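Local coordinates for 3-deoxy-manno-octulosonate cytidylyltransferase (Escherichia coli, PDB 1GQC), which catalyses the activation of 3-deoxy-manno-octulosonate with CTP, giving CMP-3-deoxy-manno-octulosonate and diphosphate, probably for lipopolysaccharide synthesis, at residues 3-8 and 93-98; 122-127 and 174-179; 140-145 and 168-173. All blocks are in the same frame, centred on the assembly; numbering follows the deposited sequence.

Contact 1: residues 3-8 and 93-98; sequences AVIVIP and INLQGD. With MG (magnesium ion), chain C; CMK (cytidine 5'-monophosphate 3-deoxy-beta-D-gulo-oct-2-ulo-pyranosonic acid), chain D.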
# COMPACT_ATOMS: atom_id res chain seq x y z
N ALA A 3 -5.47 22.46 -19.62
CA ALA A 3 -5.30 21.02 -19.56
C ALA A 3 -5.06 20.47 -20.95
O ALA A 3 -5.75 20.87 -21.89
CB ALA A 3 -6.54 20.38 -19.00
N VAL A 4 -4.10 19.56 -21.09
CA VAL A 4 -3.83 18.95 -22.40
C VAL A 4 -3.71 17.45 -22.24
O VAL A 4 -3.39 16.95 -21.17
CB VAL A 4 -2.52 19.47 -23.09
CG1 VAL A 4 -2.56 20.99 -23.25
CG2 VAL A 4 -1.31 19.01 -22.32
N ILE A 5 -3.98 16.74 -23.32
CA ILE A 5 -3.88 15.29 -23.31
C ILE A 5 -2.72 14.86 -24.18
O ILE A 5 -2.53 15.34 -25.29
CB ILE A 5 -5.16 14.59 -23.86
CG1 ILE A 5 -6.31 14.71 -22.86
CG2 ILE A 5 -4.89 13.12 -24.15
CD1 ILE A 5 -7.64 14.32 -23.46
N VAL A 6 -1.93 13.94 -23.65
CA VAL A 6 -0.80 13.42 -24.38
C VAL A 6 -0.97 11.93 -24.40
O VAL A 6 -1.19 11.30 -23.37
CB VAL A 6 0.53 13.78 -23.69
CG1 VAL A 6 1.71 13.25 -24.50
CG2 VAL A 6 0.65 15.26 -23.57
N ILE A 7 -0.91 11.36 -25.60
CA ILE A 7 -1.05 9.92 -25.76
C ILE A 7 0.26 9.23 -26.19
O ILE A 7 0.65 9.27 -27.36
CB ILE A 7 -2.11 9.60 -26.81
CG1 ILE A 7 -3.41 10.36 -26.47
CG2 ILE A 7 -2.27 8.08 -26.93
CD1 ILE A 7 -4.39 10.46 -27.61
N PRO A 8 0.95 8.58 -25.24
CA PRO A 8 2.20 7.87 -25.51
C PRO A 8 1.96 6.73 -26.50
O PRO A 8 1.05 5.94 -26.32
CB PRO A 8 2.59 7.31 -24.14
CG PRO A 8 1.97 8.24 -23.16
CD PRO A 8 0.62 8.54 -23.80
N ILE A 93 -2.80 15.04 -18.98
CA ILE A 93 -3.52 13.78 -18.93
C ILE A 93 -2.83 12.78 -19.83
O ILE A 93 -2.66 13.02 -21.03
CB ILE A 93 -4.94 13.95 -19.39
CG1 ILE A 93 -5.69 14.83 -18.39
CG2 ILE A 93 -5.61 12.60 -19.56
CD1 ILE A 93 -7.11 15.21 -18.83
N ASN A 94 -2.44 11.66 -19.23
CA ASN A 94 -1.76 10.59 -19.95
C ASN A 94 -2.84 9.57 -20.31
O ASN A 94 -3.42 8.94 -19.43
CB ASN A 94 -0.68 9.99 -19.01
CG ASN A 94 0.06 8.80 -19.62
OD1 ASN A 94 -0.35 8.24 -20.63
ND2 ASN A 94 1.16 8.40 -18.98
N LEU A 95 -3.13 9.43 -21.60
CA LEU A 95 -4.11 8.46 -22.08
C LEU A 95 -3.38 7.36 -22.81
O LEU A 95 -2.66 7.64 -23.76
CB LEU A 95 -5.08 9.08 -23.09
CG LEU A 95 -6.32 9.83 -22.66
CD1 LEU A 95 -7.09 10.27 -23.90
CD2 LEU A 95 -7.18 8.91 -21.82
N GLN A 96 -3.59 6.11 -22.42
CA GLN A 96 -2.92 4.99 -23.09
C GLN A 96 -3.30 4.86 -24.55
O GLN A 96 -4.47 4.97 -24.90
CB GLN A 96 -3.20 3.71 -22.34
CG GLN A 96 -2.55 3.73 -20.99
CD GLN A 96 -2.51 2.38 -20.33
OE1 GLN A 96 -2.28 1.36 -20.98
NE2 GLN A 96 -2.69 2.36 -19.02
N GLY A 97 -2.31 4.63 -25.41
CA GLY A 97 -2.57 4.50 -26.83
C GLY A 97 -3.11 3.15 -27.26
O GLY A 97 -3.40 2.94 -28.45
N ASP A 98 -3.24 2.22 -26.30
CA ASP A 98 -3.75 0.88 -26.58
C ASP A 98 -5.11 0.51 -25.95
O ASP A 98 -5.47 -0.67 -25.90
CB ASP A 98 -2.71 -0.20 -26.20
CG ASP A 98 -2.36 -0.21 -24.71
OD1 ASP A 98 -3.26 -0.02 -23.87
OD2 ASP A 98 -1.18 -0.44 -24.38
MG MG C . -2.08 -1.09 -21.77
N1C CMK D . 5.19 3.30 -23.00
C2C CMK D . 6.10 4.23 -23.42
N3C CMK D . 7.52 4.00 -23.19
C4C CMK D . 7.97 2.93 -22.60
C5C CMK D . 6.96 1.93 -22.16
C6C CMK D . 5.64 2.15 -22.37
O2C CMK D . 5.79 5.27 -23.98
N4C CMK D . 9.24 2.72 -22.40
C1' CMK D . 3.74 3.53 -23.22
C2' CMK D . 2.98 2.36 -23.88
O2' CMK D . 3.21 2.38 -25.31
C3' CMK D . 1.53 2.61 -23.47
C4' CMK D . 1.68 3.38 -22.13
O4' CMK D . 3.05 3.73 -22.00
O3' CMK D . 0.83 3.46 -24.41
C5' CMK D . 1.28 2.60 -20.87
O5' CMK D . 1.86 1.31 -20.81
PA CMK D . 1.28 -0.14 -20.50
O1A CMK D . 0.35 -0.64 -21.57
O2A CMK D . 2.41 -1.10 -20.38
O6 CMK D . -0.26 0.29 -16.94
C2 CMK D . 0.84 -0.20 -17.75
O2 CMK D . 0.48 -0.11 -19.13
C3 CMK D . 2.15 0.60 -17.45
C4 CMK D . 2.46 0.54 -15.93
O4 CMK D . 3.66 1.27 -15.68
C5 CMK D . 1.23 1.14 -15.14
C6 CMK D . -0.04 0.27 -15.49
C7 CMK D . -1.30 0.79 -14.76
C1 CMK D . 0.98 -1.74 -17.59
O1X CMK D . -0.08 -2.46 -17.91
O1Y CMK D . 2.00 -2.29 -17.20
O5 CMK D . 0.99 2.51 -15.53
C8 CMK D . -2.62 0.31 -15.46
O8 CMK D . -2.53 -1.09 -15.71
O7 CMK D . -1.27 0.30 -13.41
O HOH W 1 -1.59 -3.28 -21.26
O HOH W 2 -2.91 -1.55 -19.39

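Contact 2: residues 122-127 and 174-179; sequences VATLCH and GIYAYR. With CMK (cytidine 5'-monophosphate 3-deoxy-beta-D-gulo-oct-2-ulo-pyranosonic acid), chain D.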
# COMPACT_ATOMS: atom_id res chain seq x y z
N VAL A 122 -1.82 14.01 -8.38
CA VAL A 122 -2.13 13.08 -9.44
C VAL A 122 -3.48 12.44 -9.20
O VAL A 122 -3.86 12.17 -8.04
CB VAL A 122 -1.05 11.97 -9.51
CG1 VAL A 122 -1.45 10.89 -10.50
CG2 VAL A 122 0.29 12.58 -9.91
N ALA A 123 -4.20 12.20 -10.29
CA ALA A 123 -5.49 11.55 -10.23
C ALA A 123 -5.50 10.41 -11.25
O ALA A 123 -4.83 10.48 -12.27
CB ALA A 123 -6.58 12.54 -10.55
N THR A 124 -6.26 9.35 -10.96
CA THR A 124 -6.36 8.23 -11.89
C THR A 124 -7.75 7.59 -11.72
O THR A 124 -8.53 8.03 -10.87
CB THR A 124 -5.27 7.17 -11.63
OG1 THR A 124 -5.30 6.21 -12.70
CG2 THR A 124 -5.50 6.43 -10.29
N LEU A 125 -8.03 6.57 -12.53
CA LEU A 125 -9.32 5.88 -12.53
C LEU A 125 -9.29 4.40 -12.07
O LEU A 125 -8.26 3.73 -12.16
CB LEU A 125 -9.91 5.93 -13.93
CG LEU A 125 -10.23 7.28 -14.57
CD1 LEU A 125 -10.73 7.05 -15.97
CD2 LEU A 125 -11.29 8.00 -13.77
N CYS A 126 -10.43 3.90 -11.59
CA CYS A 126 -10.53 2.51 -11.16
C CYS A 126 -11.98 2.03 -11.25
O CYS A 126 -12.89 2.84 -11.21
CB CYS A 126 -10.07 2.37 -9.71
SG CYS A 126 -11.18 3.17 -8.55
N HIS A 127 -12.20 0.72 -11.34
CA HIS A 127 -13.57 0.20 -11.38
C HIS A 127 -13.67 -1.20 -10.76
O HIS A 127 -12.72 -1.97 -10.82
CB HIS A 127 -14.11 0.21 -12.82
CG HIS A 127 -13.62 -0.92 -13.67
ND1 HIS A 127 -13.98 -2.23 -13.44
CD2 HIS A 127 -12.82 -0.93 -14.75
CE1 HIS A 127 -13.42 -3.00 -14.35
NE2 HIS A 127 -12.71 -2.23 -15.16
N GLY A 174 -5.42 2.45 -16.25
CA GLY A 174 -4.21 3.22 -16.51
C GLY A 174 -4.25 4.60 -17.13
O GLY A 174 -3.47 4.90 -18.03
N ILE A 175 -5.13 5.47 -16.65
CA ILE A 175 -5.21 6.82 -17.18
C ILE A 175 -4.74 7.71 -16.05
O ILE A 175 -5.12 7.49 -14.91
CB ILE A 175 -6.64 7.24 -17.52
CG1 ILE A 175 -7.21 6.30 -18.57
CG2 ILE A 175 -6.66 8.68 -18.00
CD1 ILE A 175 -8.61 6.67 -19.02
N TYR A 176 -3.91 8.71 -16.36
CA TYR A 176 -3.44 9.59 -15.32
C TYR A 176 -3.58 11.08 -15.67
O TYR A 176 -3.49 11.50 -16.83
CB TYR A 176 -1.96 9.33 -15.00
CG TYR A 176 -1.59 7.93 -14.58
CD1 TYR A 176 -1.04 7.04 -15.50
CD2 TYR A 176 -1.66 7.53 -13.25
CE1 TYR A 176 -0.55 5.80 -15.11
CE2 TYR A 176 -1.18 6.29 -12.84
CZ TYR A 176 -0.62 5.43 -13.78
OH TYR A 176 -0.10 4.21 -13.40
N ALA A 177 -3.78 11.87 -14.62
CA ALA A 177 -3.86 13.31 -14.75
C ALA A 177 -2.84 13.80 -13.72
O ALA A 177 -2.89 13.37 -12.56
CB ALA A 177 -5.23 13.79 -14.39
N TYR A 178 -1.92 14.67 -14.15
CA TYR A 178 -0.93 15.20 -13.21
C TYR A 178 -0.79 16.72 -13.28
O TYR A 178 -0.94 17.34 -14.33
CB TYR A 178 0.47 14.62 -13.43
CG TYR A 178 0.62 13.32 -14.19
CD1 TYR A 178 1.25 12.21 -13.60
CD2 TYR A 178 0.26 13.23 -15.54
CE1 TYR A 178 1.52 11.07 -14.33
CE2 TYR A 178 0.53 12.08 -16.28
CZ TYR A 178 1.16 11.01 -15.67
OH TYR A 178 1.42 9.88 -16.41
N ARG A 179 -0.49 17.33 -12.14
CA ARG A 179 -0.23 18.76 -12.08
C ARG A 179 1.11 18.88 -12.82
O ARG A 179 1.89 17.92 -12.86
CB ARG A 179 -0.02 19.20 -10.64
CG ARG A 179 -0.82 20.38 -10.22
CD ARG A 179 -2.12 19.90 -9.65
NE ARG A 179 -3.23 20.74 -10.08
CZ ARG A 179 -4.49 20.56 -9.69
NH1 ARG A 179 -4.79 19.57 -8.85
NH2 ARG A 179 -5.44 21.38 -10.15
N1C CMK D . 5.19 3.30 -23.00
C2C CMK D . 6.10 4.23 -23.42
N3C CMK D . 7.52 4.00 -23.19
C4C CMK D . 7.97 2.93 -22.60
C5C CMK D . 6.96 1.93 -22.16
C6C CMK D . 5.64 2.15 -22.37
O2C CMK D . 5.79 5.27 -23.98
N4C CMK D . 9.24 2.72 -22.40
C1' CMK D . 3.74 3.53 -23.22
C2' CMK D . 2.98 2.36 -23.88
O2' CMK D . 3.21 2.38 -25.31
C3' CMK D . 1.53 2.61 -23.47
C4' CMK D . 1.68 3.38 -22.13
O4' CMK D . 3.05 3.73 -22.00
O3' CMK D . 0.83 3.46 -24.41
C5' CMK D . 1.28 2.60 -20.87
O5' CMK D . 1.86 1.31 -20.81
PA CMK D . 1.28 -0.14 -20.50
O1A CMK D . 0.35 -0.64 -21.57
O2A CMK D . 2.41 -1.10 -20.38
O6 CMK D . -0.26 0.29 -16.94
C2 CMK D . 0.84 -0.20 -17.75
O2 CMK D . 0.48 -0.11 -19.13
C3 CMK D . 2.15 0.60 -17.45
C4 CMK D . 2.46 0.54 -15.93
O4 CMK D . 3.66 1.27 -15.68
C5 CMK D . 1.23 1.14 -15.14
C6 CMK D . -0.04 0.27 -15.49
C7 CMK D . -1.30 0.79 -14.76
C1 CMK D . 0.98 -1.74 -17.59
O1X CMK D . -0.08 -2.46 -17.91
O1Y CMK D . 2.00 -2.29 -17.20
O5 CMK D . 0.99 2.51 -15.53
C8 CMK D . -2.62 0.31 -15.46
O8 CMK D . -2.53 -1.09 -15.71
O7 CMK D . -1.27 0.30 -13.41

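Contact 3: residues 140-145 and 168-173; sequences VKVVVN and RYLKHV. With CMK (cytidine 5'-monophosphate 3-deoxy-beta-D-gulo-oct-2-ulo-pyranosonic acid), chain D.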
# COMPACT_ATOMS: atom_id res chain seq x y z
N VAL A 140 -3.87 -4.71 -13.18
CA VAL A 140 -3.36 -4.09 -11.97
C VAL A 140 -4.48 -3.83 -10.97
O VAL A 140 -5.59 -3.43 -11.35
CB VAL A 140 -2.61 -2.75 -12.28
CG1 VAL A 140 -1.89 -2.24 -11.02
CG2 VAL A 140 -1.61 -2.95 -13.40
N LYS A 141 -4.21 -4.06 -9.69
CA LYS A 141 -5.21 -3.82 -8.66
C LYS A 141 -4.86 -2.59 -7.82
O LYS A 141 -3.68 -2.22 -7.69
CB LYS A 141 -5.31 -5.03 -7.71
CG LYS A 141 -6.19 -6.18 -8.19
CD LYS A 141 -5.65 -6.82 -9.45
CE LYS A 141 -4.36 -7.55 -9.17
NZ LYS A 141 -4.01 -8.39 -10.32
N VAL A 142 -5.86 -1.94 -7.26
CA VAL A 142 -5.60 -0.80 -6.41
C VAL A 142 -6.43 -0.93 -5.14
O VAL A 142 -7.55 -1.47 -5.19
CB VAL A 142 -5.92 0.55 -7.15
CG1 VAL A 142 -7.41 0.69 -7.39
CG2 VAL A 142 -5.42 1.72 -6.32
N VAL A 143 -5.87 -0.49 -4.00
CA VAL A 143 -6.58 -0.52 -2.70
C VAL A 143 -6.59 0.90 -2.14
O VAL A 143 -5.54 1.55 -2.04
CB VAL A 143 -5.89 -1.51 -1.73
CG1 VAL A 143 -6.35 -1.25 -0.30
CG2 VAL A 143 -6.22 -2.96 -2.16
N VAL A 144 -7.78 1.41 -1.79
CA VAL A 144 -7.90 2.81 -1.33
C VAL A 144 -8.38 3.06 0.09
O VAL A 144 -8.75 2.14 0.81
CB VAL A 144 -8.79 3.61 -2.29
CG1 VAL A 144 -8.23 3.53 -3.72
CG2 VAL A 144 -10.23 3.08 -2.25
N ASN A 145 -8.34 4.32 0.52
CA ASN A 145 -8.83 4.66 1.86
C ASN A 145 -10.18 5.38 1.73
O ASN A 145 -10.74 5.45 0.63
CB ASN A 145 -7.82 5.51 2.66
CG ASN A 145 -7.38 6.78 1.94
OD1 ASN A 145 -8.05 7.25 1.00
ND2 ASN A 145 -6.26 7.37 2.39
N ARG A 168 -13.20 -7.10 -1.72
CA ARG A 168 -13.79 -6.38 -2.84
C ARG A 168 -12.60 -5.91 -3.66
O ARG A 168 -11.66 -5.34 -3.12
CB ARG A 168 -14.61 -5.18 -2.36
CG ARG A 168 -16.11 -5.45 -2.21
CD ARG A 168 -16.89 -4.12 -2.19
NE ARG A 168 -16.55 -3.25 -3.33
CZ ARG A 168 -17.18 -2.11 -3.64
NH1 ARG A 168 -18.21 -1.70 -2.90
NH2 ARG A 168 -16.80 -1.39 -4.69
N TYR A 169 -12.62 -6.16 -4.96
CA TYR A 169 -11.51 -5.77 -5.82
C TYR A 169 -11.76 -4.57 -6.74
O TYR A 169 -12.83 -4.40 -7.33
CB TYR A 169 -11.06 -6.99 -6.63
CG TYR A 169 -10.44 -8.04 -5.75
CD1 TYR A 169 -9.11 -7.93 -5.32
CD2 TYR A 169 -11.20 -9.11 -5.25
CE1 TYR A 169 -8.56 -8.83 -4.41
CE2 TYR A 169 -10.67 -10.02 -4.34
CZ TYR A 169 -9.34 -9.87 -3.92
OH TYR A 169 -8.80 -10.74 -2.99
N LEU A 170 -10.74 -3.72 -6.83
CA LEU A 170 -10.78 -2.55 -7.69
C LEU A 170 -9.66 -2.67 -8.72
O LEU A 170 -8.48 -2.84 -8.37
CB LEU A 170 -10.58 -1.25 -6.89
CG LEU A 170 -11.72 -0.82 -5.99
CD1 LEU A 170 -11.36 0.48 -5.27
CD2 LEU A 170 -12.99 -0.65 -6.82
N LYS A 171 -10.02 -2.63 -10.00
CA LYS A 171 -9.02 -2.72 -11.04
C LYS A 171 -8.53 -1.30 -11.38
O LYS A 171 -9.33 -0.36 -11.42
CB LYS A 171 -9.58 -3.37 -12.30
CG LYS A 171 -8.86 -2.92 -13.56
CD LYS A 171 -9.33 -3.64 -14.82
CE LYS A 171 -8.57 -3.11 -16.04
NZ LYS A 171 -8.87 -3.84 -17.31
N HIS A 172 -7.23 -1.15 -11.62
CA HIS A 172 -6.71 0.16 -11.94
C HIS A 172 -6.78 0.43 -13.43
O HIS A 172 -6.26 -0.33 -14.26
CB HIS A 172 -5.24 0.31 -11.53
CG HIS A 172 -4.63 1.63 -11.92
ND1 HIS A 172 -3.30 1.77 -12.25
CD2 HIS A 172 -5.17 2.87 -12.00
CE1 HIS A 172 -3.05 3.04 -12.53
NE2 HIS A 172 -4.16 3.73 -12.38
N VAL A 173 -7.43 1.53 -13.79
CA VAL A 173 -7.52 1.92 -15.17
C VAL A 173 -6.35 2.87 -15.39
O VAL A 173 -6.29 3.95 -14.79
CB VAL A 173 -8.85 2.63 -15.46
CG1 VAL A 173 -8.85 3.17 -16.88
CG2 VAL A 173 -10.00 1.66 -15.26
N1C CMK D . 5.19 3.30 -23.00
C2C CMK D . 6.10 4.23 -23.42
N3C CMK D . 7.52 4.00 -23.19
C4C CMK D . 7.97 2.93 -22.60
C5C CMK D . 6.96 1.93 -22.16
C6C CMK D . 5.64 2.15 -22.37
O2C CMK D . 5.79 5.27 -23.98
N4C CMK D . 9.24 2.72 -22.40
C1' CMK D . 3.74 3.53 -23.22
C2' CMK D . 2.98 2.36 -23.88
O2' CMK D . 3.21 2.38 -25.31
C3' CMK D . 1.53 2.61 -23.47
C4' CMK D . 1.68 3.38 -22.13
O4' CMK D . 3.05 3.73 -22.00
O3' CMK D . 0.83 3.46 -24.41
C5' CMK D . 1.28 2.60 -20.87
O5' CMK D . 1.86 1.31 -20.81
PA CMK D . 1.28 -0.14 -20.50
O1A CMK D . 0.35 -0.64 -21.57
O2A CMK D . 2.41 -1.10 -20.38
O6 CMK D . -0.26 0.29 -16.94
C2 CMK D . 0.84 -0.20 -17.75
O2 CMK D . 0.48 -0.11 -19.13
C3 CMK D . 2.15 0.60 -17.45
C4 CMK D . 2.46 0.54 -15.93
O4 CMK D . 3.66 1.27 -15.68
C5 CMK D . 1.23 1.14 -15.14
C6 CMK D . -0.04 0.27 -15.49
C7 CMK D . -1.30 0.79 -14.76
C1 CMK D . 0.98 -1.74 -17.59
O1X CMK D . -0.08 -2.46 -17.91
O1Y CMK D . 2.00 -2.29 -17.20
O5 CMK D . 0.99 2.51 -15.53
C8 CMK D . -2.62 0.31 -15.46
O8 CMK D . -2.53 -1.09 -15.71
O7 CMK D . -1.27 0.30 -13.41
O HOH W 3 -4.74 -2.73 -15.11
O HOH W 4 -8.40 -3.93 -5.58
O HOH W 5 -9.93 -3.27 -3.49

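Contact 1: residues 3-8 and 93-98
Val4 and Val6 are laced to Ile93 and Leu95 by a short parallel ladder: Ile93 N donates to Val4 O, Val6 N to Ile93 O, and Leu95 N to Val6 O at 3.2 Å. The middle bond is nearly straight (174°); the last, the longest of the three, comes where strand 91-94 has ended. Branched aliphatic residues suit this tight part, because they favour extended backbone and bring no polar side-chain atoms to satisfy. Ile5 carries CG1 beside its own backbone N (chi1 -73°), against Ile93 CB at 3.8 Å, while its CG2 branch meets Leu95 CD1 at 3.6 Å, so one isoleucine spans two neighbours. On the other face, Asn94 lays OD1 against Pro8 CD (3.3 Å), and ND2, bonded to Tyr178 OH, fixes the turn of the amide.

Beyond Leu95 the ladder ends and contact thins, with Ile7 CG2 on Gly97 CA (3.6 Å) as the remaining packing. Gly97 N stays 3.7 Å from Pro8 O, too far for a direct bond, and hydroxyl O3' of the bound CMP-sugar bonds weakly to both. Glycine fits here, since a CB would run into Pro8 O. Gln96 points away from strand 3-8; its NE2 bonds Gly174 O, which steadies the amide with OE1 turned to the magnesium ion at 2.6 Å. Asp98 OD1 also approaches the metal at 2.6 Å.

Strand 45-50 pairs with the other edge of strand 3-8. Helices 29-38 and 104-116 pack over the side of Ile5 and Ile93, and helix 76-84 packs over that of Val6 and Asn94.

Contact 2: residues 122-127 and 174-179
Ala123 and Ala177 form an antiparallel hydrogen-bonded pair, the reciprocal pair at the middle of the ladder: each N donates to the other's O, both at 2.9 Å. Alanine suits both positions, since the two methyls share one face of the sheet and leave room for Met114 of helix 104-116.

One side-chain bond continues the ladder. Thr124 holds OG1 opposite its backbone N (chi1 -171°), which brings it to Ile175 O at 2.6 Å. Threonine fits here because its beta-branch keeps to the extended backbone of a strand while its hydroxyl supplies a donor to the neighbouring strand.

Apolar contacts lie on both faces. Beside the alanines, Leu125 CD1 crosses over to Ile175 CD1 at 3.7 Å, both side chains packing on Leu110 of helix 104-116. On the other face Val122 and Tyr178 run side by side in the same direction, Val122 CG2 lying 3.8 Å from Tyr178 CD1; the tyrosine hydroxyl is taken up by Thr77.

Ligand contacts come from 174-179. Tyr176 probably donates from OH to O5 of the CMP-sugar (2.9 Å), which lies at the ring edge and in its plane, though the hydroxyl is less surely placed than the ring. Gly174 CA comes to 3.5 Å from ligand C8, where a CB would collide.

Strand 169-179, antiparallel between strands 91-94 and 122-129, interrupts an otherwise largely parallel run, a feature known from the GT-A-like sheet of nucleotidyltransferases, with the sugar held near Gly174 and by the Tyr176 side chain, from the face that Tyr176 shares with Val122 and Tyr178.

Contact 3: residues 140-145 and 168-173
His172 N donates almost straight (174°) to Val140 O at 2.8 Å, although it stands above the carbonyl plane, and Val142 N donates to Leu170 O at 3.0 Å. The N-to-C directions of the two short segments make 116°, well short of antiparallel, so pairing is brief; water 4 accepts a bond from Leu170 N and lies close to Val142 O.

Side-chain torsions decide the rest. Val142 puts CG1 between its backbone N and carbonyl carbon (chi1 67°), turning it onto Leu170 CB at 3.8 Å; farther out Val144 CG2 meets Leu170 CD1 nearly at a right angle. Leucine suits this place, being long enough for CB to meet Val142 and CD1 to reach Val144. Lys141 lays CB against Leu170 O, and its bent chain takes NZ to the carbonyls of Thr139, Ala134 and Arg155.

With chi1 at 177° the ring of His172 swings away from its own N toward the sugar and presents an edge to ligand O7, 2.8 Å from ND1, with either atom able to donate. Its NE2 bonds Thr124 OG1, which fixes the ring's rotation, and the rings of Phe153 and Tyr176 meet it. A leucine here would probably leave CMK O7 and Thr124 OG1 without their nitrogen mates and the sugar's side arm freer to turn. Val140 CG1 lies near the ring plane, beyond the edge, and water 3 links Val140 N, His172 O and ligand O8.

Val143, on the far side, packs on Tyr152 of the second subunit. A small antiparallel extension of the main sheet thus serves both the sugar pocket and the dimer interface.

Overall arrangement
Along the chain contact 1 closes first; contact 2 then opens, with contact 3 nested inside its loop. All three lie on one mixed sheet. Strand 169-179 supplies one segment to each of contacts 2 and 3 and is also the antiparallel neighbour of strand 91-94 from contact 1. Centres of contacts 1 and 2 are about 11 Å apart, those of 2 and 3 about 12 Å, and those of 1 and 3 about 21 Å, so they follow one another across the sheet. The bound product spans this row: contact 1 holds its ribose and magnesium-bound phosphate end, contacts 2 and 3 its sugar, joining nucleotide and sugar sites on one scaffold.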